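Local structure of spindle assembly abnormal protein 6 (Caenorhabditis elegans, 4GFC) at residues Phe65-Thr70 with Leu138-Gly143; Lys103-Asn108 with Phe120-Lys125. The protein builds the central scaffold of the centriole, nine of its homodimers setting the ninefold symmetry, and is required for centrosome duplication. The protein carries 1 engineered substitution. One frame throughout, in Å; residues are numbered along the deposited sequence.

Contact 1 of 2, residues Phe65-Thr70 with Leu138-Gly143; sequences FLFSET and LHAVRG
H139 lies with one ring face over the peptide of S68: the carbonyl O of S68 sits 3.0 Å above the imidazole plane, displaced toward the rim near ND1. A chi1 of 58° sets CG of H139 between its own backbone N and carbonyl carbon. At the ring's edge, in its plane, water 1 joins ND1 of H139 to OE1 of E69, with 2.7 Å between the water and that OE1. The carboxylate of E69 is turned 75° from the imidazole, and its other oxygen, OE2, accepts the backbone N of T70, which helps fix the group's rotation.

F67 points to the opposite face of the sheet from S68 and H139. Its CE1 meets CB of A140 at 3.8 Å, its CD1 lies obliquely by the backbone N of A140, and its CB abuts CB of L138. Farther along, CD2 of L66 packs against CB of V141 at 3.6 Å, the two side chains crossing obliquely, while CG2 of V141 also reaches OG of S68.

S68 and H139 form an antiparallel hydrogen-bonded pair, S68 N to H139 O and H139 N to S68 O. V141 N then donates to L66 O at 2.8 Å, almost straight, although V141 already lies beyond the strand. The short strand segments 65-70 and 138-140 run antiparallel at 135°, a marked twist.

Strand 62-71 is thus held between strands 51-59 and 132-140 of the head domain; F67 faces L111 and C118, and L66 packs on L146 and H149 of helix 143-163.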
loop_
_atom_site.group_PDB
_atom_site.type_symbol
_atom_site.label_atom_id
_atom_site.label_comp_id
_atom_site.label_asym_id
_atom_site.label_seq_id
_atom_site.Cartn_x
_atom_site.Cartn_y
_atom_site.Cartn_z
ATOM N N PHE A 65 6.331 -4.057 -2.079
ATOM C CA PHE A 65 7.532 -3.985 -2.899
ATOM C C PHE A 65 7.477 -2.770 -3.799
ATOM O O PHE A 65 6.725 -2.758 -4.792
ATOM C CB PHE A 65 7.739 -5.256 -3.718
ATOM C CG PHE A 65 9.091 -5.310 -4.389
ATOM C CD1 PHE A 65 10.162 -5.957 -3.781
ATOM C CD2 PHE A 65 9.301 -4.707 -5.635
ATOM C CE1 PHE A 65 11.400 -6.041 -4.421
ATOM C CE2 PHE A 65 10.544 -4.789 -6.273
ATOM C CZ PHE A 65 11.584 -5.450 -5.659
ATOM N N LEU A 66 8.293 -1.747 -3.444
ATOM C CA LEU A 66 8.389 -0.467 -4.129
ATOM C C LEU A 66 9.725 0.184 -3.792
ATOM O O LEU A 66 9.922 0.652 -2.667
ATOM C CB LEU A 66 7.205 0.436 -3.721
ATOM C CG LEU A 66 6.940 1.730 -4.529
ATOM C CD1 LEU A 66 6.442 1.412 -5.934
ATOM C CD2 LEU A 66 5.921 2.633 -3.795
ATOM N N PHE A 67 10.648 0.215 -4.773
ATOM C CA PHE A 67 11.986 0.805 -4.644
ATOM C C PHE A 67 12.232 1.867 -5.699
ATOM O O PHE A 67 11.775 1.708 -6.825
ATOM C CB PHE A 67 13.063 -0.293 -4.734
ATOM C CG PHE A 67 13.041 -1.255 -3.579
ATOM C CD1 PHE A 67 13.806 -1.025 -2.457
ATOM C CD2 PHE A 67 12.209 -2.364 -3.598
ATOM C CE1 PHE A 67 13.758 -1.891 -1.395
ATOM C CE2 PHE A 67 12.158 -3.231 -2.517
ATOM C CZ PHE A 67 12.919 -2.980 -1.419
ATOM N N SER A 68 12.951 2.936 -5.345
ATOM C CA SER A 68 13.281 4.082 -6.199
ATOM C C SER A 68 14.654 4.661 -5.931
ATOM O O SER A 68 15.243 4.448 -4.850
ATOM C CB SER A 68 12.309 5.226 -5.940
ATOM O OG SER A 68 11.018 4.935 -6.424
ATOM N N GLU A 69 15.095 5.503 -6.871
ATOM C CA GLU A 69 16.286 6.337 -6.811
ATOM C C GLU A 69 16.160 7.440 -7.854
ATOM O O GLU A 69 15.681 7.211 -8.978
ATOM C CB GLU A 69 17.593 5.558 -6.975
ATOM C CG GLU A 69 18.841 6.360 -6.603
ATOM C CD GLU A 69 18.886 7.076 -5.263
ATOM O OE1 GLU A 69 19.331 6.453 -4.273
ATOM O OE2 GLU A 69 18.519 8.273 -5.212
ATOM N N THR A 70 16.538 8.648 -7.442
ATOM C CA THR A 70 16.505 9.846 -8.253
ATOM C C THR A 70 17.928 10.304 -8.437
ATOM O O THR A 70 18.611 10.668 -7.481
ATOM C CB THR A 70 15.599 10.921 -7.640
ATOM O OG1 THR A 70 14.279 10.404 -7.598
ATOM C CG2 THR A 70 15.599 12.215 -8.431
ATOM N N LEU A 138 18.748 1.483 -5.071
ATOM C CA LEU A 138 17.363 1.922 -4.900
ATOM C C LEU A 138 16.949 1.859 -3.430
ATOM O O LEU A 138 17.360 0.940 -2.717
ATOM C CB LEU A 138 16.396 1.060 -5.731
ATOM C CG LEU A 138 16.640 0.841 -7.251
ATOM C CD1 LEU A 138 15.590 -0.038 -7.820
ATOM C CD2 LEU A 138 16.695 2.135 -8.028
ATOM N N HIS A 139 16.118 2.805 -2.965
ATOM C CA HIS A 139 15.672 2.786 -1.562
ATOM C C HIS A 139 14.200 2.386 -1.464
ATOM O O HIS A 139 13.439 2.667 -2.394
ATOM C CB HIS A 139 15.913 4.147 -0.896
ATOM C CG HIS A 139 15.233 5.307 -1.567
ATOM N ND1 HIS A 139 15.918 6.152 -2.426
ATOM C CD2 HIS A 139 13.953 5.742 -1.468
ATOM C CE1 HIS A 139 15.032 7.050 -2.836
ATOM N NE2 HIS A 139 13.836 6.841 -2.294
ATOM N N ALA A 140 13.794 1.741 -0.354
ATOM C CA ALA A 140 12.384 1.362 -0.146
ATOM C C ALA A 140 11.500 2.641 -0.057
ATOM O O ALA A 140 11.820 3.574 0.691
ATOM C CB ALA A 140 12.230 0.489 1.107
ATOM N N VAL A 141 10.457 2.723 -0.870
ATOM C CA VAL A 141 9.568 3.892 -0.863
ATOM C C VAL A 141 8.570 3.780 0.283
ATOM O O VAL A 141 7.846 2.792 0.373
ATOM C CB VAL A 141 8.840 4.046 -2.206
ATOM C CG1 VAL A 141 7.932 5.235 -2.187
ATOM C CG2 VAL A 141 9.820 4.154 -3.348
ATOM N N ARG A 142 8.507 4.798 1.137
ATOM C CA ARG A 142 7.563 4.799 2.260
ATOM C C ARG A 142 6.651 6.049 2.156
ATOM O O ARG A 142 6.576 6.684 1.093
ATOM C CB ARG A 142 8.317 4.749 3.604
ATOM C CG ARG A 142 9.216 3.538 3.855
ATOM C CD ARG A 142 8.486 2.225 4.074
ATOM N NE ARG A 142 7.489 2.312 5.130
ATOM C CZ ARG A 142 6.555 1.394 5.338
ATOM N NH1 ARG A 142 6.506 0.297 4.582
ATOM N NH2 ARG A 142 5.668 1.553 6.309
ATOM N N GLY A 143 5.965 6.387 3.247
ATOM C CA GLY A 143 5.118 7.555 3.322
ATOM C C GLY A 143 4.126 7.705 2.207
ATOM O O GLY A 143 3.574 6.724 1.723
HETATM O O HOH W 1 18.800 4.945 -2.121
#

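Contact 2 of 2, residues Lys103-Asn108 with Phe120-Lys125; sequences KNTEIN and FELFSK
N104 meets K125 where the hairpin opens: the carbonyl O of N104 accepts K125 N at 2.8 Å, and CB and CG of K125 lie against that same oxygen. T105 follows, in a non-hydrogen-bonded pair with S124. Its CG2, anti to the backbone N, is directed at L122, whose CD1 is the nearest atom, while OG1 of T105 bonds to the carbonyl of H99 in helix 92-101.

E106 pairs with F123 through two backbone bonds, E106 N to F123 O and F123 N to E106 O. On the same face the carboxylate of E106 forms a salt bridge with K125, NZ to OE2 at 3.0 Å, weak as a hydrogen bond. The lysine bends at chi2 (-67°) and again at chi4, its CE passing 3.6 Å from CD of E106. An alanine in place of E106 would probably leave the ammonium of K125 without this charged mate and its bent chain free to turn.

I107 turns to the other face with L122: its CD1 touches CD1 of L122 at 3.8 Å, and its CG2 reaches CE1 of F120 at 3.6 Å. N108 closes the segment as a hydrogen-bonded pair with E121, reinforced by a weak bond from ND2 to OE2 at 3.1 Å, with amide and carboxylate planes 76° apart.

The chemistry thus differs between the faces of this antiparallel hairpin. The face of I107 and L122 is mainly apolar, with T105 and S124 at its end, and L100 of helix 92-101 packs on I107 and L122; the other carries the E106–K125 and N108–E121 pairs beside the F123 ring, with the backbone ladder as the regular link and the side-chain bonds as weaker additions.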
loop_
_atom_site.group_PDB
_atom_site.type_symbol
_atom_site.label_atom_id
_atom_site.label_comp_id
_atom_site.label_asym_id
_atom_site.label_seq_id
_atom_site.Cartn_x
_atom_site.Cartn_y
_atom_site.Cartn_z
ATOM N N LYS A 103 17.412 -8.865 -26.161
ATOM C CA LYS A 103 17.022 -10.138 -25.532
ATOM C C LYS A 103 18.113 -10.681 -24.606
ATOM O O LYS A 103 17.792 -11.356 -23.629
ATOM C CB LYS A 103 16.689 -11.192 -26.601
ATOM C CG LYS A 103 15.452 -10.872 -27.443
ATOM C CD LYS A 103 15.239 -11.921 -28.528
ATOM C CE LYS A 103 14.037 -11.644 -29.395
ATOM N NZ LYS A 103 13.776 -12.779 -30.322
ATOM N N ASN A 104 19.391 -10.374 -24.909
ATOM C CA ASN A 104 20.577 -10.786 -24.149
ATOM C C ASN A 104 20.817 -9.973 -22.880
ATOM O O ASN A 104 21.824 -10.193 -22.221
ATOM C CB ASN A 104 21.823 -10.648 -25.036
ATOM C CG ASN A 104 21.915 -11.636 -26.157
ATOM O OD1 ASN A 104 21.302 -12.708 -26.137
ATOM N ND2 ASN A 104 22.718 -11.300 -27.146
ATOM N N THR A 105 19.938 -9.009 -22.563
ATOM C CA THR A 105 20.063 -8.139 -21.395
ATOM C C THR A 105 19.418 -8.815 -20.185
ATOM O O THR A 105 18.309 -9.331 -20.270
ATOM C CB THR A 105 19.493 -6.748 -21.735
ATOM O OG1 THR A 105 20.463 -6.074 -22.535
ATOM C CG2 THR A 105 19.158 -5.899 -20.528
ATOM N N GLU A 106 20.144 -8.812 -19.062
ATOM C CA GLU A 106 19.730 -9.371 -17.779
ATOM C C GLU A 106 19.553 -8.274 -16.714
ATOM O O GLU A 106 20.403 -7.394 -16.611
ATOM C CB GLU A 106 20.794 -10.362 -17.304
ATOM C CG GLU A 106 20.705 -11.751 -17.913
ATOM C CD GLU A 106 21.134 -12.875 -16.987
ATOM O OE1 GLU A 106 21.705 -12.601 -15.902
ATOM O OE2 GLU A 106 20.868 -14.046 -17.340
ATOM N N ILE A 107 18.470 -8.324 -15.930
ATOM C CA ILE A 107 18.235 -7.397 -14.805
ATOM C C ILE A 107 18.357 -8.193 -13.485
ATOM O O ILE A 107 17.701 -9.221 -13.306
ATOM C CB ILE A 107 16.884 -6.627 -14.919
ATOM C CG1 ILE A 107 17.044 -5.366 -15.779
ATOM C CG2 ILE A 107 16.308 -6.239 -13.559
ATOM C CD1 ILE A 107 16.710 -5.556 -17.162
ATOM N N ASN A 108 19.207 -7.739 -12.574
ATOM C CA ASN A 108 19.388 -8.450 -11.308
ATOM C C ASN A 108 19.133 -7.489 -10.167
ATOM O O ASN A 108 19.671 -6.386 -10.174
ATOM C CB ASN A 108 20.777 -9.087 -11.227
ATOM C CG ASN A 108 21.107 -9.948 -12.421
ATOM O OD1 ASN A 108 20.285 -10.741 -12.886
ATOM N ND2 ASN A 108 22.307 -9.793 -12.968
ATOM N N PHE A 120 19.952 -2.570 -8.119
ATOM C CA PHE A 120 19.359 -2.919 -9.417
ATOM C C PHE A 120 20.478 -2.888 -10.449
ATOM O O PHE A 120 21.107 -1.850 -10.617
ATOM C CB PHE A 120 18.228 -1.940 -9.756
ATOM C CG PHE A 120 17.704 -1.979 -11.165
ATOM C CD1 PHE A 120 16.572 -2.720 -11.482
ATOM C CD2 PHE A 120 18.290 -1.212 -12.160
ATOM C CE1 PHE A 120 16.063 -2.732 -12.779
ATOM C CE2 PHE A 120 17.791 -1.236 -13.469
ATOM C CZ PHE A 120 16.688 -2.005 -13.772
ATOM N N GLU A 121 20.772 -4.032 -11.085
ATOM C CA GLU A 121 21.868 -4.201 -12.030
ATOM C C GLU A 121 21.375 -4.575 -13.417
ATOM O O GLU A 121 20.469 -5.402 -13.548
ATOM C CB GLU A 121 22.721 -5.318 -11.474
ATOM C CG GLU A 121 24.037 -5.625 -12.169
ATOM C CD GLU A 121 24.422 -7.083 -12.019
ATOM O OE1 GLU A 121 24.384 -7.605 -10.877
ATOM O OE2 GLU A 121 24.679 -7.726 -13.060
ATOM N N LEU A 122 21.965 -3.970 -14.456
ATOM C CA LEU A 122 21.657 -4.276 -15.853
ATOM C C LEU A 122 22.895 -4.997 -16.420
ATOM O O LEU A 122 24.015 -4.470 -16.360
ATOM C CB LEU A 122 21.311 -2.980 -16.605
ATOM C CG LEU A 122 21.000 -3.027 -18.128
ATOM C CD1 LEU A 122 19.566 -3.429 -18.379
ATOM C CD2 LEU A 122 21.113 -1.653 -18.714
ATOM N N PHE A 123 22.732 -6.244 -16.830
ATOM C CA PHE A 123 23.875 -6.991 -17.313
ATOM C C PHE A 123 23.585 -7.431 -18.730
ATOM O O PHE A 123 22.525 -7.994 -18.973
ATOM C CB PHE A 123 24.215 -8.182 -16.366
ATOM C CG PHE A 123 25.590 -8.801 -16.538
ATOM C CD1 PHE A 123 26.628 -8.480 -15.682
ATOM C CD2 PHE A 123 25.848 -9.698 -17.570
ATOM C CE1 PHE A 123 27.907 -9.034 -15.860
ATOM C CE2 PHE A 123 27.112 -10.299 -17.707
ATOM C CZ PHE A 123 28.133 -9.950 -16.857
ATOM N N SER A 124 24.483 -7.092 -19.676
ATOM C CA SER A 124 24.407 -7.451 -21.101
ATOM C C SER A 124 25.223 -8.742 -21.367
ATOM O O SER A 124 26.429 -8.771 -21.114
ATOM C CB SER A 124 24.914 -6.304 -21.980
ATOM O OG SER A 124 25.043 -6.684 -23.346
ATOM N N LYS A 125 24.557 -9.791 -21.889
ATOM C CA LYS A 125 25.165 -11.089 -22.208
ATOM C C LYS A 125 25.683 -11.171 -23.682
ATOM O O LYS A 125 26.196 -12.218 -24.104
ATOM C CB LYS A 125 24.165 -12.224 -21.922
ATOM C CG LYS A 125 23.745 -12.346 -20.467
ATOM C CD LYS A 125 24.924 -12.772 -19.587
ATOM C CE LYS A 125 24.519 -13.086 -18.173
ATOM N NZ LYS A 125 23.755 -14.362 -18.078
#

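How the contacts relate
The centres of contacts 1 and 2 lie about 21 Å apart, yet both belong to one sheet of the head domain. Strands 117-124 and 132-140, consecutive in the chain, are also neighbours in that sheet, and the contacts touch directly where CD1 of L138 packs on CB of F120 at 3.8 Å. Along the sequence, contact 2 is nested within the loop that contact 1 closes. Only contact 1 is near the dimer partner: R142 forms a salt bridge with D144 of the second subunit, just where the helix 143-163 begins. A bound imidazole lies about 3 Å from the side chain of H139 and another about 3 Å from that of S124; both are probably from the crystallisation liquor.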